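Beta-1,4-galactanase (Thielavia heterothallica, PDB 1HJS) hydrolyses the beta-1,4-galactosidic linkages of type I arabinogalactans, as a family 53 glycoside hydrolase of clan GH-A. Local coordinates at residues 14-19 / 66-71; 271-276 / 293-298. All coordinates share one frame; numbering follows the deposited sequence.

Contact 1 of 2, residues 14-19 / 66-71; sequences VEERAG and AKRAKA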
ATOM      1  N   VAL A  14      13.123  -6.486  -9.534  1.00 13.32           N
ATOM      2  CA  VAL A  14      12.893  -7.891  -9.844  1.00 13.84           C
ATOM      3  C   VAL A  14      12.652  -8.018 -11.348  1.00 13.79           C
ATOM      4  O   VAL A  14      13.184  -8.916 -12.002  1.00 13.85           O
ATOM      5  CB  VAL A  14      11.664  -8.444  -9.076  1.00 13.91           C
ATOM      6  CG1 VAL A  14      11.296  -9.830  -9.601  1.00 14.96           C
ATOM      7  CG2 VAL A  14      11.980  -8.530  -7.589  1.00 14.39           C
ATOM      8  N   GLU A  15      11.855  -7.102 -11.893  1.00 14.12           N
ATOM      9  CA  GLU A  15      11.545  -7.114 -13.320  1.00 14.48           C
ATOM     10  C   GLU A  15      12.727  -6.714 -14.197  1.00 14.38           C
ATOM     11  O   GLU A  15      12.949  -7.309 -15.248  1.00 13.95           O
ATOM     12  CB  GLU A  15      10.353  -6.200 -13.607  1.00 14.90           C
ATOM     13  CG  GLU A  15       9.019  -6.784 -13.166  1.00 15.89           C
ATOM     14  CD  GLU A  15       8.582  -7.969 -14.018  1.00 16.42           C
ATOM     15  OE1 GLU A  15       9.372  -8.922 -14.181  1.00 17.30           O
ATOM     16  OE2 GLU A  15       7.438  -7.946 -14.523  1.00 16.40           O
ATOM     17  N   GLU A  16      13.485  -5.709 -13.774  1.00 14.60           N
ATOM     18  CA  GLU A  16      14.641  -5.287 -14.554  1.00 14.75           C
ATOM     19  C   GLU A  16      15.634  -6.443 -14.624  1.00 15.37           C
ATOM     20  O   GLU A  16      16.236  -6.691 -15.667  1.00 15.54           O
ATOM     21  CB  GLU A  16      15.294  -4.054 -13.918  1.00 14.64           C
ATOM     22  CG  GLU A  16      14.363  -2.850 -13.871  1.00 14.75           C
ATOM     23  CD  GLU A  16      14.969  -1.652 -13.169  1.00 14.62           C
ATOM     24  OE1 GLU A  16      15.843  -1.840 -12.298  1.00 14.08           O
ATOM     25  OE2 GLU A  16      14.549  -0.517 -13.475  1.00 14.87           O
ATOM     26  N   ARG A  17      15.791  -7.163 -13.515  1.00 15.74           N
ATOM     27  CA  ARG A  17      16.711  -8.298 -13.479  1.00 17.02           C
ATOM     28  C   ARG A  17      16.187  -9.441 -14.337  1.00 17.59           C
ATOM     29  O   ARG A  17      16.946 -10.316 -14.750  1.00 18.31           O
ATOM     30  CB  ARG A  17      16.902  -8.793 -12.046  1.00 17.05           C
ATOM     31  CG  ARG A  17      17.737  -7.870 -11.181  1.00 18.26           C
ATOM     32  CD  ARG A  17      17.785  -8.376  -9.756  1.00 19.13           C
ATOM     33  NE  ARG A  17      18.588  -7.508  -8.905  1.00 20.72           N
ATOM     34  CZ  ARG A  17      18.595  -7.566  -7.577  1.00 21.41           C
ATOM     35  NH1 ARG A  17      17.839  -8.451  -6.942  1.00 22.48           N
ATOM     36  NH2 ARG A  17      19.361  -6.732  -6.887  1.00 22.63           N
ATOM     37  N   ALA A  18      14.885  -9.437 -14.594  1.00 17.52           N
ATOM     38  CA  ALA A  18      14.273 -10.474 -15.416  1.00 18.14           C
ATOM     39  C   ALA A  18      14.336 -10.086 -16.890  1.00 18.00           C
ATOM     40  O   ALA A  18      13.790 -10.783 -17.747  1.00 17.81           O
ATOM     41  CB  ALA A  18      12.829 -10.704 -14.999  1.00 18.20           C
ATOM     42  N   GLY A  19      14.984  -8.961 -17.177  1.00 17.79           N
ATOM     43  CA  GLY A  19      15.133  -8.523 -18.555  1.00 18.22           C
ATOM     44  C   GLY A  19      14.151  -7.479 -19.057  1.00 18.84           C
ATOM     45  O   GLY A  19      14.190  -7.100 -20.228  1.00 18.67           O
ATOM     46  N   ALA A  66      14.593   3.248  -3.357  1.00 11.76           N
ATOM     47  CA  ALA A  66      14.138   4.498  -2.747  1.00 12.08           C
ATOM     48  C   ALA A  66      15.058   5.637  -3.201  1.00 12.79           C
ATOM     49  O   ALA A  66      14.599   6.751  -3.452  1.00 12.45           O
ATOM     50  CB  ALA A  66      14.146   4.390  -1.228  1.00 11.74           C
ATOM     51  N   LYS A  67      16.358   5.356  -3.294  1.00 13.43           N
ATOM     52  CA  LYS A  67      17.319   6.360  -3.747  1.00 13.99           C
ATOM     53  C   LYS A  67      16.983   6.757  -5.181  1.00 14.03           C
ATOM     54  O   LYS A  67      17.071   7.924  -5.543  1.00 14.01           O
ATOM     55  CB  LYS A  67      18.748   5.811  -3.681  1.00 15.15           C
ATOM     56  CG  LYS A  67      19.326   5.725  -2.284  1.00 16.76           C
ATOM     57  CD  LYS A  67      20.664   5.017  -2.324  1.00 18.90           C
ATOM     58  CE  LYS A  67      21.319   4.987  -0.961  1.00 20.84           C
ATOM     59  NZ  LYS A  67      22.598   4.209  -0.983  1.00 22.77           N
ATOM     60  N   ARG A  68      16.590   5.779  -5.990  1.00 13.66           N
ATOM     61  CA  ARG A  68      16.244   6.037  -7.384  1.00 13.73           C
ATOM     62  C   ARG A  68      14.980   6.879  -7.460  1.00 13.33           C
ATOM     63  O   ARG A  68      14.879   7.789  -8.285  1.00 12.30           O
ATOM     64  CB  ARG A  68      16.044   4.718  -8.140  1.00 13.33           C
ATOM     65  CG  ARG A  68      17.350   4.018  -8.498  1.00 13.56           C
ATOM     66  CD  ARG A  68      17.101   2.624  -9.068  1.00 13.62           C
ATOM     67  NE  ARG A  68      16.205   2.644 -10.220  1.00 13.49           N
ATOM     68  CZ  ARG A  68      15.824   1.560 -10.887  1.00 13.78           C
ATOM     69  NH1 ARG A  68      16.261   0.356 -10.520  1.00 12.15           N
ATOM     70  NH2 ARG A  68      15.002   1.675 -11.922  1.00 12.92           N
ATOM     71  N   ALA A  69      14.018   6.577  -6.591  1.00 13.42           N
ATOM     72  CA  ALA A  69      12.765   7.323  -6.567  1.00 13.61           C
ATOM     73  C   ALA A  69      13.065   8.771  -6.194  1.00 13.77           C
ATOM     74  O   ALA A  69      12.566   9.709  -6.825  1.00 13.35           O
ATOM     75  CB  ALA A  69      11.793   6.703  -5.550  1.00 13.87           C
ATOM     76  N   LYS A  70      13.877   8.938  -5.153  1.00 13.56           N
ATOM     77  CA  LYS A  70      14.271  10.260  -4.682  1.00 14.22           C
ATOM     78  C   LYS A  70      14.925  11.069  -5.810  1.00 14.36           C
ATOM     79  O   LYS A  70      14.640  12.256  -5.979  1.00 14.90           O
ATOM     80  CB  LYS A  70      15.247  10.114  -3.507  1.00 13.91           C
ATOM     81  CG  LYS A  70      15.778  11.429  -2.947  1.00 14.81           C
ATOM     82  CD  LYS A  70      16.763  11.169  -1.814  1.00 15.05           C
ATOM     83  CE  LYS A  70      17.320  12.466  -1.248  1.00 16.03           C
ATOM     84  NZ  LYS A  70      18.362  12.203  -0.219  1.00 15.02           N
ATOM     85  N   ALA A  71      15.800  10.424  -6.578  1.00 14.62           N
ATOM     86  CA  ALA A  71      16.489  11.090  -7.680  1.00 15.17           C
ATOM     87  C   ALA A  71      15.516  11.505  -8.785  1.00 15.20           C
ATOM     88  O   ALA A  71      15.809  12.392  -9.588  1.00 15.07           O
ATOM     89  CB  ALA A  71      17.570  10.176  -8.248  1.00 15.70           C
TER
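E16 and R68 come from opposite directions, and the carboxylate meets the guanidinium at its NH1/NH2 edge in a two-pronged salt bridge. NH1 of R68 gives its hydrogen to OE1 of E16 at 2.9 Å, and NH2 of R68 does the same to OE2 of E16 at 2.7 Å, both bonds close to straight. Each oxygen is met on its syn side, and the two flat groups lie nearly coplanar, 7° apart, so the pair of bonds fixes both the tilt and the rotation of the carboxylate. E16 reaches across with an extended chain, CD anti to CA (chi2 177°), while R68 bends at chi3 (55°) to present NH1 and NH2 to the carboxylate. In this TIM barrel the pair joins helix 12-17, in the segment after the first strand, to helix 59-71, which follows the second strand, with the two CA atoms still 13.5 Å apart. A glutamine here, with an NH2 in place of one oxygen and no charge, would probably leave one R68 nitrogen facing another donor and only E33, which also bridges NH2, to balance the arginine. Helix 12-17 also lies against the R68 side chain through V12 and V13.

Contact 2 of 2, residues 271-276 / 293-298; sequences EGQTTF and LFYWEP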
ATOM      1  N   GLU A 271      -8.547   2.711 -21.390  1.00 16.44           N
ATOM      2  CA  GLU A 271      -9.521   3.786 -21.232  1.00 16.48           C
ATOM      3  C   GLU A 271     -10.347   3.520 -19.974  1.00 15.58           C
ATOM      4  O   GLU A 271     -10.632   4.432 -19.193  1.00 15.62           O
ATOM      5  CB  GLU A 271     -10.451   3.850 -22.451  1.00 17.56           C
ATOM      6  CG  GLU A 271      -9.795   4.298 -23.759  1.00 19.88           C
ATOM      7  CD  GLU A 271      -8.745   3.329 -24.290  1.00 21.35           C
ATOM      8  OE1 GLU A 271      -8.951   2.101 -24.201  1.00 21.14           O
ATOM      9  OE2 GLU A 271      -7.716   3.802 -24.821  1.00 22.26           O
ATOM     10  N   GLY A 272     -10.730   2.259 -19.793  1.00 14.81           N
ATOM     11  CA  GLY A 272     -11.505   1.873 -18.626  1.00 14.01           C
ATOM     12  C   GLY A 272     -10.707   2.090 -17.351  1.00 13.95           C
ATOM     13  O   GLY A 272     -11.259   2.525 -16.338  1.00 13.39           O
ATOM     14  N   GLN A 273      -9.410   1.782 -17.394  1.00 13.52           N
ATOM     15  CA  GLN A 273      -8.556   1.978 -16.226  1.00 13.99           C
ATOM     16  C   GLN A 273      -8.535   3.439 -15.804  1.00 13.76           C
ATOM     17  O   GLN A 273      -8.617   3.747 -14.615  1.00 13.92           O
ATOM     18  CB  GLN A 273      -7.111   1.560 -16.509  1.00 14.13           C
ATOM     19  CG  GLN A 273      -6.870   0.085 -16.671  1.00 14.95           C
ATOM     20  CD  GLN A 273      -5.385  -0.226 -16.745  1.00 14.74           C
ATOM     21  OE1 GLN A 273      -4.634   0.460 -17.442  1.00 14.47           O
ATOM     22  NE2 GLN A 273      -4.955  -1.257 -16.029  1.00 13.46           N
ATOM     23  N   THR A 274      -8.407   4.342 -16.774  1.00 14.44           N
ATOM     24  CA  THR A 274      -8.354   5.762 -16.445  1.00 14.54           C
ATOM     25  C   THR A 274      -9.653   6.212 -15.794  1.00 14.20           C
ATOM     26  O   THR A 274      -9.636   7.018 -14.868  1.00 14.12           O
ATOM     27  CB  THR A 274      -8.077   6.645 -17.688  1.00 15.48           C
ATOM     28  OG1 THR A 274      -9.232   6.669 -18.529  1.00 19.34           O
ATOM     29  CG2 THR A 274      -6.902   6.097 -18.475  1.00 14.10           C
ATOM     30  N   THR A 275     -10.779   5.685 -16.269  1.00 13.69           N
ATOM     31  CA  THR A 275     -12.070   6.055 -15.703  1.00 13.39           C
ATOM     32  C   THR A 275     -12.187   5.571 -14.263  1.00 12.63           C
ATOM     33  O   THR A 275     -12.563   6.336 -13.376  1.00 13.08           O
ATOM     34  CB  THR A 275     -13.238   5.462 -16.520  1.00 13.37           C
ATOM     35  OG1 THR A 275     -13.230   6.030 -17.837  1.00 13.82           O
ATOM     36  CG2 THR A 275     -14.572   5.761 -15.843  1.00 13.97           C
ATOM     37  N   PHE A 276     -11.861   4.302 -14.033  1.00 11.98           N
ATOM     38  CA  PHE A 276     -11.938   3.736 -12.692  1.00 11.84           C
ATOM     39  C   PHE A 276     -11.004   4.459 -11.726  1.00 12.05           C
ATOM     40  O   PHE A 276     -11.413   4.868 -10.640  1.00 11.39           O
ATOM     41  CB  PHE A 276     -11.577   2.248 -12.712  1.00 11.85           C
ATOM     42  CG  PHE A 276     -11.633   1.592 -11.356  1.00 12.54           C
ATOM     43  CD1 PHE A 276     -12.855   1.275 -10.774  1.00 12.81           C
ATOM     44  CD2 PHE A 276     -10.463   1.300 -10.659  1.00 12.76           C
ATOM     45  CE1 PHE A 276     -12.916   0.670  -9.517  1.00 13.54           C
ATOM     46  CE2 PHE A 276     -10.509   0.696  -9.399  1.00 12.62           C
ATOM     47  CZ  PHE A 276     -11.736   0.380  -8.827  1.00 13.52           C
ATOM     48  N   LEU A 293      -4.093   8.110  -3.331  1.00 12.08           N
ATOM     49  CA  LEU A 293      -4.491   6.939  -4.099  1.00 12.27           C
ATOM     50  C   LEU A 293      -3.229   6.312  -4.663  1.00 12.01           C
ATOM     51  O   LEU A 293      -2.392   7.005  -5.246  1.00 12.50           O
ATOM     52  CB  LEU A 293      -5.431   7.327  -5.245  1.00 13.14           C
ATOM     53  CG  LEU A 293      -5.940   6.180  -6.133  1.00 14.50           C
ATOM     54  CD1 LEU A 293      -7.181   6.622  -6.881  1.00 15.58           C
ATOM     55  CD2 LEU A 293      -4.857   5.754  -7.119  1.00 15.49           C
ATOM     56  N   PHE A 294      -3.086   5.003  -4.480  1.00 11.55           N
ATOM     57  CA  PHE A 294      -1.929   4.285  -5.000  1.00 10.59           C
ATOM     58  C   PHE A 294      -2.363   3.074  -5.810  1.00 10.78           C
ATOM     59  O   PHE A 294      -3.067   2.205  -5.297  1.00 10.80           O
ATOM     60  CB  PHE A 294      -1.026   3.809  -3.862  1.00 10.31           C
ATOM     61  CG  PHE A 294      -0.323   4.922  -3.133  1.00 10.29           C
ATOM     62  CD1 PHE A 294      -1.009   5.720  -2.224  1.00 10.23           C
ATOM     63  CD2 PHE A 294       1.028   5.169  -3.363  1.00 10.76           C
ATOM     64  CE1 PHE A 294      -0.356   6.759  -1.548  1.00 11.09           C
ATOM     65  CE2 PHE A 294       1.693   6.205  -2.696  1.00 11.01           C
ATOM     66  CZ  PHE A 294       0.997   7.001  -1.786  1.00 10.40           C
ATOM     67  N   TYR A 295      -1.943   3.018  -7.070  1.00 10.25           N
ATOM     68  CA  TYR A 295      -2.271   1.884  -7.932  1.00 10.18           C
ATOM     69  C   TYR A 295      -1.262   0.792  -7.589  1.00 10.25           C
ATOM     70  O   TYR A 295      -0.074   1.079  -7.442  1.00 11.06           O
ATOM     71  CB  TYR A 295      -2.124   2.263  -9.407  1.00  9.86           C
ATOM     72  CG  TYR A 295      -2.777   1.264 -10.334  1.00  9.85           C
ATOM     73  CD1 TYR A 295      -4.119   1.392 -10.690  1.00  9.40           C
ATOM     74  CD2 TYR A 295      -2.072   0.161 -10.809  1.00  9.78           C
ATOM     75  CE1 TYR A 295      -4.745   0.445 -11.495  1.00  9.66           C
ATOM     76  CE2 TYR A 295      -2.692  -0.800 -11.621  1.00  9.89           C
ATOM     77  CZ  TYR A 295      -4.027  -0.648 -11.955  1.00  9.76           C
ATOM     78  OH  TYR A 295      -4.654  -1.587 -12.734  1.00 10.14           O
ATOM     79  N   TRP A 296      -1.704  -0.455  -7.470  1.00  9.80           N
ATOM     80  CA  TRP A 296      -0.767  -1.512  -7.103  1.00 10.28           C
ATOM     81  C   TRP A 296      -0.061  -2.233  -8.246  1.00 10.54           C
ATOM     82  O   TRP A 296      -0.705  -2.870  -9.085  1.00 11.00           O
ATOM     83  CB  TRP A 296      -1.457  -2.557  -6.218  1.00  9.81           C
ATOM     84  CG  TRP A 296      -0.478  -3.451  -5.506  1.00  9.54           C
ATOM     85  CD1 TRP A 296       0.407  -3.082  -4.532  1.00  9.58           C
ATOM     86  CD2 TRP A 296      -0.263  -4.851  -5.731  1.00  9.96           C
ATOM     87  NE1 TRP A 296       1.160  -4.162  -4.138  1.00  9.84           N
ATOM     88  CE2 TRP A 296       0.770  -5.262  -4.858  1.00  9.89           C
ATOM     89  CE3 TRP A 296      -0.841  -5.799  -6.588  1.00  9.86           C
ATOM     90  CZ2 TRP A 296       1.238  -6.583  -4.816  1.00  9.83           C
ATOM     91  CZ3 TRP A 296      -0.375  -7.111  -6.548  1.00  9.76           C
ATOM     92  CH2 TRP A 296       0.656  -7.491  -5.668  1.00  9.32           C
ATOM     93  N   GLU A 297       1.267  -2.120  -8.265  1.00 10.35           N
ATOM     94  CA  GLU A 297       2.118  -2.796  -9.247  1.00 10.26           C
ATOM     95  C   GLU A 297       1.719  -2.675 -10.721  1.00 10.02           C
ATOM     96  O   GLU A 297       1.544  -3.680 -11.417  1.00 10.55           O
ATOM     97  CB  GLU A 297       2.227  -4.271  -8.856  1.00 10.42           C
ATOM     98  CG  GLU A 297       3.014  -4.498  -7.571  1.00 10.66           C
ATOM     99  CD  GLU A 297       4.520  -4.397  -7.790  1.00 12.12           C
ATOM    100  OE1 GLU A 297       4.939  -4.007  -8.900  1.00 10.82           O
ATOM    101  OE2 GLU A 297       5.281  -4.702  -6.851  1.00 11.85           O
ATOM    102  N   PRO A 298       1.620  -1.442 -11.230  1.00 10.02           N
ATOM    103  CA  PRO A 298       1.240  -1.232 -12.630  1.00 10.36           C
ATOM    104  C   PRO A 298       2.233  -1.775 -13.662  1.00 10.78           C
ATOM    105  O   PRO A 298       1.851  -2.055 -14.801  1.00 11.53           O
ATOM    106  CB  PRO A 298       1.105   0.283 -12.720  1.00  9.65           C
ATOM    107  CG  PRO A 298       2.181   0.752 -11.790  1.00 10.38           C
ATOM    108  CD  PRO A 298       2.002  -0.167 -10.592  1.00  9.68           C
TER
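Helix 270-285 and strand 290-296, the second half of the last beta-alpha-beta crossover of the TIM barrel, meet here in the layer between the barrel wall and its helical coat, near the C-terminal end of the strand where clan GH-A enzymes carry their active site. Q273 and Y295 make the contact: NE2 of Q273 lies 3.3 Å from OH of Y295. The side chains cross at about a right angle, with the amide plane turned 74° from the ring. Y295 has CG anti to its backbone N (chi1 -165°), which carries the phenol out from the strand to the helix, and Q273 runs extended beyond CG (chi2 -172°), which places the amide beside the hydroxyl. Both polar ends are buried, and their hydrogen-bond partners lie in the surrounding loops. The Y295 hydroxyl is bonded to O of N313 and N of W248, while in the Q273 amide NE2 bonds to O of W248 and O of T314, and OE1 accepts from OG of S325. The two side chains thus share W248 as a common partner, tying helix and strand to the loop that follows strand 240-245. Alongside, the F276 ring stacks on that of W248. Two residues earlier on the strand, L293 packs on V280 and A281 further along helix 270-285, while the strand itself is hydrogen-bonded between strands 4-8 and 240-245, where the barrel closes.

How the contacts relate
Contact 1 closes in the sequence before contact 2 opens; their centres lie 21 Å apart, and about 7 Å separates their nearest atoms, without touching. Both belong to the same barrel, and strand 4-8 lies between strands 290-296 and 43-48, so the two contacts occupy neighbouring sectors. Contact 1 is a charged pair at the surface, 18 Å from the centre of the chain and away from the annotated sites. The buried contact 2 is nearer the catalytic centre: the side chain of Y295 is about 8 Å from that of E245, the probable nucleophile, whose partner E135 is the probable proton donor.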